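Local coordinates for protein NADPH-ferredoxin reductase FprA (Mycobacterium tuberculosis, PDB 1LQT) that transfers electrons between NADPH and ferredoxin through a bound FAD, and may supply electrons to P450 systems, at residues 53-58 against 131-136; 107-112 against 122-127; 282-287 against 316-321. All coordinates share one frame; numbering follows the deposited sequence. Where two conformers were deposited one is given.

How the contacts relate
The three contacts run from the flavin outward to the parallel sheet on which the NADP derivative binds. Contact 1 holds a flavin-lining loop against the C-terminal end of helix 125-132, and contact 2 packs the chain around strand 108-109 on the start of that same helix; their centres lie about 16 Å apart, and both touch FAD, one at the isoalloxazine and the other near the adenosine. Contact 3, about 13 Å from contact 2 between centres, joins the next strand, 317-320, to the three-stranded antiparallel sheet that holds strand 286-296. Arg320 ties the two together, its NH2 forming a 2.7 Å salt bridge with Asp109 OD1. Contacts 1 and 3 do not touch.

Contact 1 (53-58 against 131-136); sequences VAPDHP and WYNAHP. With FAD (flavin-adenine dinucleotide), chain H.
A Schellman motif closes helix 125-132 here, and the residue at its end reaches across to a loop that lines the flavin. Ala134, with positive phi (63°), is the C' residue of the motif; its N bonds to Trp131 O at 3.2 Å, and His135 N to Gly130 O. Asn133, the first residue to leave the helical conformation, directs its side chain at segment 53-58, which contains a type I turn from Ala54 to His57 closed by His57 N on Ala54 O.

A single hydrogen bond crosses the interface, from Asn133 ND2 to Val53 O at 3.1 Å. It is bent, with an N-H...O angle of 138°, and the donor stands above the carbonyl plane rather than on a lone pair. Lys61 NZ also bonds to Val53 O, while Asn133 ND2 has a weak second bond to Ser51 O, so Val53 O has two donors and Asn133 ND2 two acceptors.

Apolar packing centres on Pro55. Its CD lies 3.6 Å from Tyr132 CE1, the proline crossing the tyrosine side chain at about a right angle. Tyr132 CG occupies the crowded position between backbone N and carbonyl carbon (chi1 70°), and from there the ring extends toward the loop. Helices 157-167 and 180-186 also pack on Tyr132.

The cofactor contacts come from the loop. The CB of Val53 points away from segment 131-136, and CG2 meets the central part of the isoalloxazine, 3.6 Å from FAD N5. His57 reaches both FAD and the bound NADP derivative, and Glu214 holds its NE2. The helix terminus therefore grips the backbone of a residue whose side chain packs on the flavin. Beside that grip, Asn133 OD1 sits at the edge of the Tyr132 ring, in its plane, and lies 3.4 Å from Pro55 CD.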
loop_
_atom_site.group_PDB
_atom_site.type_symbol
_atom_site.label_atom_id
_atom_site.label_comp_id
_atom_site.label_asym_id
_atom_site.label_seq_id
_atom_site.Cartn_x
_atom_site.Cartn_y
_atom_site.Cartn_z
ATOM N N VAL A 53 -6.171 -0.098 -0.471
ATOM C CA VAL A 53 -7.307 0.610 0.060
ATOM C C VAL A 53 -8.327 -0.412 0.539
ATOM O O VAL A 53 -8.660 -1.373 -0.164
ATOM C CB VAL A 53 -7.911 1.571 -0.988
ATOM C CG1 VAL A 53 -9.152 2.227 -0.438
ATOM C CG2 VAL A 53 -6.902 2.624 -1.422
ATOM N N ALA A 54 -8.832 -0.216 1.747
ATOM C CA ALA A 54 -9.692 -1.182 2.367
ATOM C C ALA A 54 -11.002 -1.369 1.612
ATOM O O ALA A 54 -11.503 -0.435 0.992
ATOM C CB ALA A 54 -9.972 -0.749 3.786
ATOM N N PRO A 55 -11.578 -2.565 1.703
ATOM C CA PRO A 55 -12.836 -2.821 0.975
ATOM C C PRO A 55 -14.020 -1.994 1.492
ATOM O O PRO A 55 -14.986 -1.832 0.785
ATOM C CB PRO A 55 -13.021 -4.329 1.132
ATOM C CG PRO A 55 -12.293 -4.662 2.369
ATOM C CD PRO A 55 -11.051 -3.780 2.348
ATOM N N ASP A 56 -13.930 -1.510 2.731
ATOM C CA ASP A 56 -14.929 -0.591 3.266
ATOM C C ASP A 56 -14.570 0.865 3.027
ATOM O O ASP A 56 -15.198 1.762 3.587
ATOM C CB ASP A 56 -15.221 -0.884 4.740
ATOM C CG ASP A 56 -14.039 -0.658 5.639
ATOM O OD1 ASP A 56 -12.885 -0.649 5.136
ATOM O OD2 ASP A 56 -14.215 -0.513 6.873
ATOM N N HIS A 57 -13.596 1.118 2.140
ATOM C CA HIS A 57 -13.229 2.478 1.718
ATOM C C HIS A 57 -13.420 2.603 0.180
ATOM O O HIS A 57 -12.506 3.011 -0.548
ATOM C CB HIS A 57 -11.765 2.821 2.086
ATOM C CG HIS A 57 -11.553 3.176 3.529
ATOM N ND1 HIS A 57 -10.336 3.064 4.147
ATOM C CD2 HIS A 57 -12.356 3.802 4.421
ATOM C CE1 HIS A 57 -10.430 3.474 5.398
ATOM N NE2 HIS A 57 -11.659 3.901 5.601
ATOM N N PRO A 58 -14.589 2.268 -0.353
ATOM C CA PRO A 58 -14.748 2.319 -1.815
ATOM C C PRO A 58 -14.659 3.704 -2.425
ATOM O O PRO A 58 -14.265 3.843 -3.594
ATOM C CB PRO A 58 -16.164 1.760 -2.042
ATOM C CG PRO A 58 -16.889 2.103 -0.775
ATOM C CD PRO A 58 -15.849 1.842 0.298
ATOM N N TRP A 131 -4.161 -10.359 1.488
ATOM C CA TRP A 131 -5.078 -11.480 1.550
ATOM C C TRP A 131 -6.543 -11.027 1.519
ATOM O O TRP A 131 -7.326 -11.537 0.719
ATOM C CB TRP A 131 -4.757 -12.316 2.790
ATOM C CG TRP A 131 -5.692 -13.439 3.038
ATOM C CD1 TRP A 131 -5.752 -14.639 2.403
ATOM C CD2 TRP A 131 -6.697 -13.473 4.034
ATOM N NE1 TRP A 131 -6.733 -15.427 2.950
ATOM C CE2 TRP A 131 -7.328 -14.727 3.961
ATOM C CE3 TRP A 131 -7.105 -12.582 5.010
ATOM C CZ2 TRP A 131 -8.371 -15.088 4.826
ATOM C CZ3 TRP A 131 -8.123 -12.937 5.862
ATOM C CH2 TRP A 131 -8.739 -14.159 5.756
ATOM N N TYR A 132 -6.904 -10.054 2.346
ATOM C CA TYR A 132 -8.302 -9.661 2.360
ATOM C C TYR A 132 -8.726 -8.882 1.122
ATOM O O TYR A 132 -9.911 -8.805 0.830
ATOM C CB TYR A 132 -8.755 -9.011 3.662
ATOM C CG TYR A 132 -8.264 -7.634 4.054
ATOM C CD1 TYR A 132 -8.443 -6.532 3.270
ATOM C CD2 TYR A 132 -7.673 -7.449 5.293
ATOM C CE1 TYR A 132 -8.053 -5.253 3.720
ATOM C CE2 TYR A 132 -7.306 -6.198 5.745
ATOM C CZ TYR A 132 -7.499 -5.091 4.965
ATOM O OH TYR A 132 -7.132 -3.858 5.469
ATOM N N ASN A 133 -7.756 -8.331 0.401
ATOM C CA ASN A 133 -8.048 -7.633 -0.836
ATOM C C ASN A 133 -7.797 -8.467 -2.099
ATOM O O ASN A 133 -7.815 -7.931 -3.200
ATOM C CB ASN A 133 -7.334 -6.287 -0.921
ATOM C CG ASN A 133 -8.089 -5.166 -0.268
ATOM O OD1 ASN A 133 -9.332 -5.199 -0.176
ATOM N ND2 ASN A 133 -7.364 -4.134 0.127
ATOM N N ALA A 134 -7.617 -9.765 -1.932
ATOM C CA ALA A 134 -7.522 -10.698 -3.062
ATOM C C ALA A 134 -6.327 -10.418 -3.960
ATOM O O ALA A 134 -6.363 -10.682 -5.159
ATOM C CB ALA A 134 -8.807 -10.742 -3.874
ATOM N N HIS A 135 -5.232 -9.927 -3.389
ATOM C CA HIS A 135 -3.994 -9.803 -4.143
ATOM C C HIS A 135 -3.459 -11.216 -4.372
ATOM O O HIS A 135 -3.324 -11.979 -3.427
ATOM C CB HIS A 135 -3.001 -8.986 -3.316
ATOM C CG HIS A 135 -1.731 -8.658 -4.026
ATOM N ND1 HIS A 135 -0.903 -9.622 -4.562
ATOM C CD2 HIS A 135 -1.165 -7.455 -4.277
ATOM C CE1 HIS A 135 0.117 -9.003 -5.117
ATOM N NE2 HIS A 135 0.008 -7.691 -4.941
ATOM N N PRO A 136 -3.169 -11.581 -5.617
ATOM C CA PRO A 136 -2.811 -12.971 -5.901
ATOM C C PRO A 136 -1.557 -13.469 -5.215
ATOM O O PRO A 136 -1.437 -14.671 -5.030
ATOM C CB PRO A 136 -2.670 -13.007 -7.414
ATOM C CG PRO A 136 -2.652 -11.644 -7.854
ATOM C CD PRO A 136 -3.252 -10.754 -6.831
HETATM P PA FAD H . 1.534 1.161 -5.579
HETATM O O1A FAD H . 1.967 0.136 -4.610
HETATM O O2A FAD H . 0.146 1.684 -5.536
HETATM O O5B FAD H . 1.759 0.596 -7.058
HETATM C C5B FAD H . 2.948 -0.141 -7.370
HETATM C C4B FAD H . 2.615 -1.005 -8.580
HETATM O O4B FAD H . 3.848 -1.515 -9.081
HETATM C C3B FAD H . 1.728 -2.214 -8.260
HETATM O O3B FAD H . 0.655 -2.343 -9.165
HETATM C C2B FAD H . 2.697 -3.364 -8.329
HETATM O O2B FAD H . 2.134 -4.626 -8.608
HETATM C C1B FAD H . 3.673 -2.879 -9.409
HETATM N N9A FAD H . 4.979 -3.524 -9.387
HETATM C C8A FAD H . 5.776 -3.704 -8.289
HETATM N N7A FAD H . 6.916 -4.310 -8.597
HETATM C C5A FAD H . 6.829 -4.562 -9.952
HETATM C C6A FAD H . 7.714 -5.185 -10.835
HETATM N N6A FAD H . 8.907 -5.642 -10.488
HETATM N N1A FAD H . 7.327 -5.265 -12.137
HETATM C C2A FAD H . 6.128 -4.746 -12.517
HETATM N N3A FAD H . 5.238 -4.133 -11.726
HETATM C C4A FAD H . 5.635 -4.066 -10.451
HETATM N N1 FAD H . -4.295 6.386 0.224
HETATM C C2 FAD H . -5.441 7.124 0.203
HETATM O O2 FAD H . -5.472 8.223 -0.316
HETATM N N3 FAD H . -6.576 6.612 0.812
HETATM C C4 FAD H . -6.651 5.367 1.364
HETATM O O4 FAD H . -7.720 4.948 1.864
HETATM C C4X FAD H . -5.485 4.594 1.335
HETATM N N5 FAD H . -5.482 3.317 1.850
HETATM C C5X FAD H . -4.321 2.586 1.851
HETATM C C6 FAD H . -4.306 1.323 2.389
HETATM C C7 FAD H . -3.144 0.577 2.482
HETATM C C7M FAD H . -3.178 -0.810 3.063
HETATM C C8 FAD H . -1.961 1.127 1.974
HETATM C C8M FAD H . -0.664 0.372 2.069
HETATM C C9 FAD H . -1.964 2.398 1.404
HETATM C C9A FAD H . -3.133 3.143 1.333
HETATM N N10 FAD H . -3.154 4.430 0.785
HETATM C C10 FAD H . -4.326 5.144 0.762
HETATM C "C1'" FAD H . -1.941 5.043 0.171
HETATM C "C2'" FAD H . -1.825 4.688 -1.310
HETATM O "O2'" FAD H . -2.058 3.309 -1.451
HETATM C "C3'" FAD H . -0.415 5.047 -1.820
HETATM O "O3'" FAD H . -0.180 6.447 -1.711
HETATM C "C4'" FAD H . -0.164 4.762 -3.300
HETATM O "O4'" FAD H . -0.856 3.594 -3.733
HETATM C "C5'" FAD H . 1.334 4.609 -3.568
HETATM O "O5'" FAD H . 1.454 4.560 -4.995
HETATM P P FAD H . 2.668 3.897 -5.774
HETATM O O1P FAD H . 2.343 4.124 -7.200
HETATM O O2P FAD H . 4.002 4.356 -5.281
HETATM O O3P FAD H . 2.623 2.351 -5.424
#

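Contact 2 (107-112 against 122-127); sequences QSDRML and SIAAVD. With FAD (flavin-adenine dinucleotide), chain H; ACT (acetate ion), chain C.
Asp109, on the short strand 108-109, carries the contact with the start of helix 125-132. Its CB points toward segment 122-127 and rests on two methyl groups, 3.5 Å from Ala124 CB and 3.6 Å from Val126 CG2. The carboxylate carbon then lies over the same alanine methyl, with CG in the crowded position between backbone N and carbonyl carbon (chi1 63°). At the tip, OD1 passes Ala124 CB and ends in a salt bridge with Arg320 NH2. OD2 faces Asp127, whose OD1 is 4.2 Å away with the two carboxylate planes 79° apart. Two waters span these like charges: water 1 lies within hydrogen-bonding distance of Asp109 OD2 (2.8 Å) and Asp127 OD1 (2.6 Å), water 2 of the same two atoms at longer range; each has more acceptors about it than protons to give. Arg320 and the waters would be expected to ease the repulsion.

Val126 CG2 also touches the backbone, 3.4 Å from Ser108 O. Gln107, at the start of the segment, lies along the adenosine part of FAD while its NE2 bonds to Val104 O. Arg110 turns another way: NH1 bonds to the adenine N7A of the NADP derivative and to Val322 O, and NH2 to an acetate, probably from the crystallisation liquor, at 2.9 Å.

Gln107 and Ser108 form a classic beta bulge opposite Arg325, in the antiparallel ribbon with 324-325. This ribbon lies against the N-terminal end of helix 125-132, whose N-cap is Ala124, the last residue of strand 122-124 at the border of the parallel sheet beside strand 317-320.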
loop_
_atom_site.group_PDB
_atom_site.type_symbol
_atom_site.label_atom_id
_atom_site.label_comp_id
_atom_site.label_asym_id
_atom_site.label_seq_id
_atom_site.Cartn_x
_atom_site.Cartn_y
_atom_site.Cartn_z
ATOM N N GLN A 107 6.615 -3.388 -1.938
ATOM C CA GLN A 107 5.940 -4.682 -2.063
ATOM C C GLN A 107 6.083 -5.618 -0.879
ATOM O O GLN A 107 5.423 -6.651 -0.850
ATOM C CB GLN A 107 6.396 -5.370 -3.340
ATOM C CG GLN A 107 6.036 -4.649 -4.617
ATOM C CD GLN A 107 4.558 -4.361 -4.727
ATOM O OE1 GLN A 107 3.743 -5.281 -4.589
ATOM N NE2 GLN A 107 4.210 -3.119 -4.951
ATOM N N SER A 108 6.898 -5.251 0.101
ATOM C CA SER A 108 7.106 -6.084 1.272
ATOM C C SER A 108 6.807 -5.273 2.527
ATOM O O SER A 108 6.197 -4.227 2.488
ATOM C CB SER A 108 8.517 -6.658 1.246
ATOM O OG SER A 108 8.711 -7.629 2.249
ATOM N N ASP A 109 7.229 -5.818 3.660
ATOM C CA ASP A 109 6.883 -5.286 4.977
ATOM C C ASP A 109 8.119 -4.998 5.805
ATOM O O ASP A 109 9.153 -5.648 5.694
ATOM C CB ASP A 109 6.036 -6.280 5.793
ATOM C CG ASP A 109 6.758 -7.557 6.112
ATOM O OD1 ASP A 109 7.197 -7.752 7.254
ATOM O OD2 ASP A 109 6.909 -8.382 5.190
ATOM N N ARG A 110 7.974 -4.035 6.701
ATOM C CA ARG A 110 8.933 -3.838 7.786
ATOM C C ARG A 110 8.650 -4.854 8.891
ATOM O O ARG A 110 7.507 -5.130 9.273
ATOM C CB ARG A 110 8.840 -2.441 8.338
ATOM C CG ARG A 110 9.289 -1.364 7.378
ATOM C CD ARG A 110 9.428 -0.006 8.001
ATOM N NE ARG A 110 10.552 0.042 8.934
ATOM C CZ ARG A 110 10.469 0.041 10.259
ATOM N NH1 ARG A 110 9.331 -0.102 10.893
ATOM N NH2 ARG A 110 11.590 0.120 10.965
ATOM N N MET A 111 9.728 -5.377 9.433
ATOM C CA MET A 111 9.695 -6.327 10.534
ATOM C C MET A 111 9.932 -5.660 11.870
ATOM O O MET A 111 10.526 -4.593 11.938
ATOM C CB MET A 111 10.677 -7.463 10.271
ATOM C CG MET A 111 10.229 -8.304 9.108
ATOM S SD MET A 111 11.388 -9.632 8.750
ATOM C CE MET A 111 11.451 -10.489 10.252
ATOM N N LEU A 112 9.450 -6.333 12.915
ATOM C CA LEU A 112 9.706 -5.911 14.282
ATOM C C LEU A 112 11.091 -6.317 14.781
ATOM O O LEU A 112 11.639 -5.693 15.682
ATOM C CB LEU A 112 8.672 -6.554 15.208
ATOM C CG LEU A 112 7.225 -6.180 14.940
ATOM C CD1 LEU A 112 6.313 -7.089 15.727
ATOM C CD2 LEU A 112 6.967 -4.750 15.255
ATOM N N SER A 122 1.651 -14.832 13.420
ATOM C CA SER A 122 2.338 -13.538 13.423
ATOM C C SER A 122 2.629 -13.161 11.979
ATOM O O SER A 122 3.408 -13.829 11.321
ATOM C CB SER A 122 3.637 -13.631 14.202
ATOM O OG SER A 122 4.409 -12.454 14.047
ATOM N N ILE A 123 1.964 -12.122 11.499
ATOM C CA ILE A 123 2.028 -11.713 10.104
ATOM C C ILE A 123 2.154 -10.212 10.009
ATOM O O ILE A 123 1.970 -9.514 10.990
ATOM C CB ILE A 123 0.787 -12.219 9.313
ATOM C CG1 ILE A 123 -0.501 -11.581 9.819
ATOM C CG2 ILE A 123 0.715 -13.712 9.355
ATOM C CD1 ILE A 123 -1.732 -12.017 9.040
ATOM N N ALA A 124 2.464 -9.731 8.812
ATOM C CA ALA A 124 2.465 -8.311 8.535
ATOM C C ALA A 124 1.137 -7.867 7.996
ATOM O O ALA A 124 0.406 -8.618 7.366
ATOM C CB ALA A 124 3.554 -7.947 7.524
ATOM N N ALA A 125 0.836 -6.602 8.187
ATOM C CA ALA A 125 -0.311 -6.027 7.550
ATOM C C ALA A 125 -0.231 -6.151 6.036
ATOM O O ALA A 125 -1.245 -6.352 5.377
ATOM C CB ALA A 125 -0.535 -4.580 7.970
ATOM N N VAL A 126 0.972 -6.017 5.473
ATOM C CA VAL A 126 1.095 -6.211 4.027
ATOM C C VAL A 126 0.399 -7.523 3.605
ATOM O O VAL A 126 -0.354 -7.570 2.640
ATOM C CB VAL A 126 2.569 -6.248 3.600
ATOM C CG1 VAL A 126 2.679 -6.495 2.109
ATOM C CG2 VAL A 126 3.246 -4.930 3.964
ATOM N N ASP A 127 0.713 -8.600 4.308
ATOM C CA ASP A 127 0.193 -9.899 3.952
ATOM C C ASP A 127 -1.293 -10.034 4.313
ATOM O O ASP A 127 -2.022 -10.682 3.583
ATOM C CB ASP A 127 0.985 -11.026 4.594
ATOM C CG ASP A 127 2.425 -11.031 4.192
ATOM O OD1 ASP A 127 3.161 -10.038 4.482
ATOM O OD2 ASP A 127 2.920 -12.020 3.613
HETATM P PA FAD H . 1.534 1.161 -5.579
HETATM O O1A FAD H . 1.967 0.136 -4.610
HETATM O O2A FAD H . 0.146 1.684 -5.536
HETATM O O5B FAD H . 1.759 0.596 -7.058
HETATM C C5B FAD H . 2.948 -0.141 -7.370
HETATM C C4B FAD H . 2.615 -1.005 -8.580
HETATM O O4B FAD H . 3.848 -1.515 -9.081
HETATM C C3B FAD H . 1.728 -2.214 -8.260
HETATM O O3B FAD H . 0.655 -2.343 -9.165
HETATM C C2B FAD H . 2.697 -3.364 -8.329
HETATM O O2B FAD H . 2.134 -4.626 -8.608
HETATM C C1B FAD H . 3.673 -2.879 -9.409
HETATM N N9A FAD H . 4.979 -3.524 -9.387
HETATM C C8A FAD H . 5.776 -3.704 -8.289
HETATM N N7A FAD H . 6.916 -4.310 -8.597
HETATM C C5A FAD H . 6.829 -4.562 -9.952
HETATM C C6A FAD H . 7.714 -5.185 -10.835
HETATM N N6A FAD H . 8.907 -5.642 -10.488
HETATM N N1A FAD H . 7.327 -5.265 -12.137
HETATM C C2A FAD H . 6.128 -4.746 -12.517
HETATM N N3A FAD H . 5.238 -4.133 -11.726
HETATM C C4A FAD H . 5.635 -4.066 -10.451
HETATM N N1 FAD H . -4.295 6.386 0.224
HETATM C C2 FAD H . -5.441 7.124 0.203
HETATM O O2 FAD H . -5.472 8.223 -0.316
HETATM N N3 FAD H . -6.576 6.612 0.812
HETATM C C4 FAD H . -6.651 5.367 1.364
HETATM O O4 FAD H . -7.720 4.948 1.864
HETATM C C4X FAD H . -5.485 4.594 1.335
HETATM N N5 FAD H . -5.482 3.317 1.850
HETATM C C5X FAD H . -4.321 2.586 1.851
HETATM C C6 FAD H . -4.306 1.323 2.389
HETATM C C7 FAD H . -3.144 0.577 2.482
HETATM C C7M FAD H . -3.178 -0.810 3.063
HETATM C C8 FAD H . -1.961 1.127 1.974
HETATM C C8M FAD H . -0.664 0.372 2.069
HETATM C C9 FAD H . -1.964 2.398 1.404
HETATM C C9A FAD H . -3.133 3.143 1.333
HETATM N N10 FAD H . -3.154 4.430 0.785
HETATM C C10 FAD H . -4.326 5.144 0.762
HETATM C "C1'" FAD H . -1.941 5.043 0.171
HETATM C "C2'" FAD H . -1.825 4.688 -1.310
HETATM O "O2'" FAD H . -2.058 3.309 -1.451
HETATM C "C3'" FAD H . -0.415 5.047 -1.820
HETATM O "O3'" FAD H . -0.180 6.447 -1.711
HETATM C "C4'" FAD H . -0.164 4.762 -3.300
HETATM O "O4'" FAD H . -0.856 3.594 -3.733
HETATM C "C5'" FAD H . 1.334 4.609 -3.568
HETATM O "O5'" FAD H . 1.454 4.560 -4.995
HETATM P P FAD H . 2.668 3.897 -5.774
HETATM O O1P FAD H . 2.343 4.124 -7.200
HETATM O O2P FAD H . 4.002 4.356 -5.281
HETATM O O3P FAD H . 2.623 2.351 -5.424
HETATM C C ACT C . 11.257 -1.977 13.446
HETATM O O ACT C . 11.464 -0.725 13.693
HETATM O OXT ACT C . 12.188 -2.832 13.609
HETATM C CH3 ACT C . 9.938 -2.442 12.959
HETATM O O HOH W 1 5.112 -8.883 3.145
HETATM O O HOH W 2 5.805 -10.954 5.738
#

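Contact 3 (282-287 against 316-321); sequences RKVERI and QLVVRS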
loop_
_atom_site.group_PDB
_atom_site.type_symbol
_atom_site.label_atom_id
_atom_site.label_comp_id
_atom_site.label_asym_id
_atom_site.label_seq_id
_atom_site.Cartn_x
_atom_site.Cartn_y
_atom_site.Cartn_z
ATOM N N ARG A 282 4.281 -23.670 18.876
ATOM C CA ARG A 282 4.033 -23.829 17.453
ATOM C C ARG A 282 3.150 -22.787 16.772
ATOM O O ARG A 282 2.993 -22.820 15.561
ATOM C CB ARG A 282 3.478 -25.235 17.162
ATOM C CG ARG A 282 4.279 -26.349 17.817
ATOM C CD ARG A 282 3.951 -27.731 17.264
ATOM N NE ARG A 282 2.545 -28.065 17.482
ATOM C CZ ARG A 282 2.114 -28.877 18.440
ATOM N NH1 ARG A 282 2.978 -29.452 19.265
ATOM N NH2 ARG A 282 0.816 -29.117 18.572
ATOM N N LYS A 283 2.583 -21.853 17.535
ATOM C CA LYS A 283 1.780 -20.767 16.973
ATOM C C LYS A 283 1.696 -19.695 18.034
ATOM O O LYS A 283 2.015 -19.929 19.191
ATOM C CB LYS A 283 0.375 -21.227 16.628
ATOM C CG LYS A 283 -0.403 -21.721 17.854
ATOM C CD LYS A 283 -1.768 -22.280 17.480
ATOM C CE LYS A 283 -2.568 -22.733 18.703
ATOM N NZ LYS A 283 -4.006 -23.041 18.327
ATOM N N VAL A 284 1.255 -18.516 17.637
ATOM C CA VAL A 284 1.110 -17.429 18.579
ATOM C C VAL A 284 0.059 -17.769 19.623
ATOM O O VAL A 284 -1.079 -18.116 19.285
ATOM C CB VAL A 284 0.702 -16.147 17.851
ATOM C CG1 VAL A 284 0.408 -15.035 18.832
ATOM C CG2 VAL A 284 1.763 -15.703 16.876
ATOM N N GLU A 285 0.455 -17.591 20.893
ATOM C CA GLU A 285 -0.452 -17.760 22.021
ATOM C C GLU A 285 -0.444 -16.596 22.981
ATOM O O GLU A 285 -1.407 -16.378 23.691
ATOM C CB GLU A 285 -0.144 -19.044 22.779
ATOM C CG GLU A 285 -0.390 -20.285 21.951
ATOM C CD GLU A 285 -0.136 -21.553 22.726
ATOM O OE1 GLU A 285 1.019 -22.051 22.722
ATOM O OE2 GLU A 285 -1.096 -22.029 23.355
ATOM N N ARG A 286 0.643 -15.843 23.040
ATOM C CA ARG A 286 0.743 -14.695 23.950
ATOM C C ARG A 286 1.805 -13.761 23.424
ATOM O O ARG A 286 2.657 -14.147 22.624
ATOM C CB ARG A 286 0.936 -15.080 25.386
ATOM C CG ARG A 286 2.052 -15.954 25.696
ATOM C CD ARG A 286 1.830 -16.920 26.952
ATOM N NE ARG A 286 2.793 -17.990 26.777
ATOM C CZ ARG A 286 2.565 -19.144 26.214
ATOM N NH1 ARG A 286 1.333 -19.523 25.925
ATOM N NH2 ARG A 286 3.588 -19.976 26.027
ATOM N N ILE A 287 1.732 -12.518 23.878
ATOM C CA ILE A 287 2.703 -11.528 23.513
ATOM C C ILE A 287 3.193 -10.829 24.758
ATOM O O ILE A 287 2.434 -10.525 25.662
ATOM C CB ILE A 287 2.115 -10.524 22.468
ATOM C CG1 ILE A 287 3.184 -9.592 21.888
ATOM C CG2 ILE A 287 0.926 -9.756 23.024
ATOM C CD1 ILE A 287 2.740 -8.810 20.673
ATOM N N GLN A 316 -3.934 -14.611 19.812
ATOM C CA GLN A 316 -3.815 -15.712 18.852
ATOM C C GLN A 316 -3.485 -15.235 17.436
ATOM O O GLN A 316 -3.259 -16.051 16.556
ATOM C CB GLN A 316 -5.064 -16.578 18.871
ATOM C CG GLN A 316 -5.394 -17.108 20.244
ATOM C CD GLN A 316 -6.102 -16.078 21.093
ATOM O OE1 GLN A 316 -6.910 -15.316 20.579
ATOM N NE2 GLN A 316 -5.836 -16.086 22.424
ATOM N N LEU A 317 -3.431 -13.923 17.247
ATOM C CA LEU A 317 -3.047 -13.292 15.981
ATOM C C LEU A 317 -2.307 -12.026 16.333
ATOM O O LEU A 317 -2.793 -11.243 17.143
ATOM C CB LEU A 317 -4.273 -12.941 15.150
ATOM C CG LEU A 317 -4.004 -12.210 13.832
ATOM C CD1 LEU A 317 -3.274 -13.076 12.841
ATOM C CD2 LEU A 317 -5.317 -11.685 13.261
ATOM N N VAL A 318 -1.146 -11.817 15.722
ATOM C CA VAL A 318 -0.400 -10.573 15.830
ATOM C C VAL A 318 -0.168 -10.102 14.393
ATOM O O VAL A 318 0.426 -10.821 13.593
ATOM C CB VAL A 318 0.940 -10.755 16.559
ATOM C CG1 VAL A 318 1.738 -9.453 16.513
ATOM C CG2 VAL A 318 0.706 -11.170 17.991
ATOM N N VAL A 319 -0.658 -8.915 14.088
ATOM C CA VAL A 319 -0.436 -8.288 12.800
ATOM C C VAL A 319 0.444 -7.068 13.027
ATOM O O VAL A 319 0.072 -6.140 13.724
ATOM C CB VAL A 319 -1.727 -7.836 12.132
ATOM C CG1 VAL A 319 -1.436 -7.245 10.753
ATOM C CG2 VAL A 319 -2.717 -8.986 12.014
ATOM N N ARG A 320 1.638 -7.092 12.454
ATOM C CA ARG A 320 2.524 -5.935 12.527
ATOM C C ARG A 320 2.164 -4.973 11.401
ATOM O O ARG A 320 2.262 -5.317 10.229
ATOM C CB ARG A 320 4.001 -6.317 12.514
ATOM C CG ARG A 320 4.495 -7.007 11.248
ATOM C CD ARG A 320 5.962 -7.347 11.303
ATOM N NE ARG A 320 6.385 -8.069 10.120
ATOM C CZ ARG A 320 6.271 -9.372 9.969
ATOM N NH1 ARG A 320 5.717 -10.163 10.880
ATOM N NH2 ARG A 320 6.725 -9.929 8.860
ATOM N N SER A 321 1.741 -3.775 11.768
ATOM C CA SER A 321 1.465 -2.701 10.817
ATOM C C SER A 321 2.459 -1.587 11.067
ATOM O O SER A 321 2.112 -0.487 11.470
ATOM C CB SER A 321 0.003 -2.253 10.901
ATOM O OG SER A 321 -0.282 -1.396 9.815
HETATM O O HOH W 3 -2.070 -18.510 16.706
HETATM O O HOH W 4 -3.824 -17.678 23.796
#
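The backbones of 282-287 and 316-321 share no direct hydrogen bond; their closest backbone approach brings Val284 O to 3.7 Å from Gln316 CA, just before Glu285 and Arg286, which form a classic beta bulge opposite Lys279.

Two waters bridge the segments. Water 3 donates to Val284 O at 2.8 Å and to Gln316 O, joining the two carbonyls, and water 4 donates to Glu285 O while accepting from Gln316 NE2 at 2.9 Å. The other end of that amide is also held, since Gln316 OE1 takes a bond from Arg149 N.

The apolar core rests on Val318, which points CG2 into the angle between two partners. Val284 meets it nearly at a right angle, CG1 to Val318 CG2 at 4.0 Å. With CG1 anti to its backbone N (chi1 174°), Val284 also reaches the backbone of Gln316. Ile287 approaches obliquely along an extended chain (chi1 -171°, chi2 168°) that carries CD1 to 4.1 Å from Val318 CG2. Ile278 of strand 273-279 packs on both valines, so the buried cluster continues into the adjacent strand.

The cluster joins the antiparallel sheet of strands 273-279, 286-296 and 302-314 to the six-stranded parallel sheet that contains strand 317-320, whose glycine-rich turn, consistent with a Rossmann-type GxGxxA motif, meets the NADP derivative.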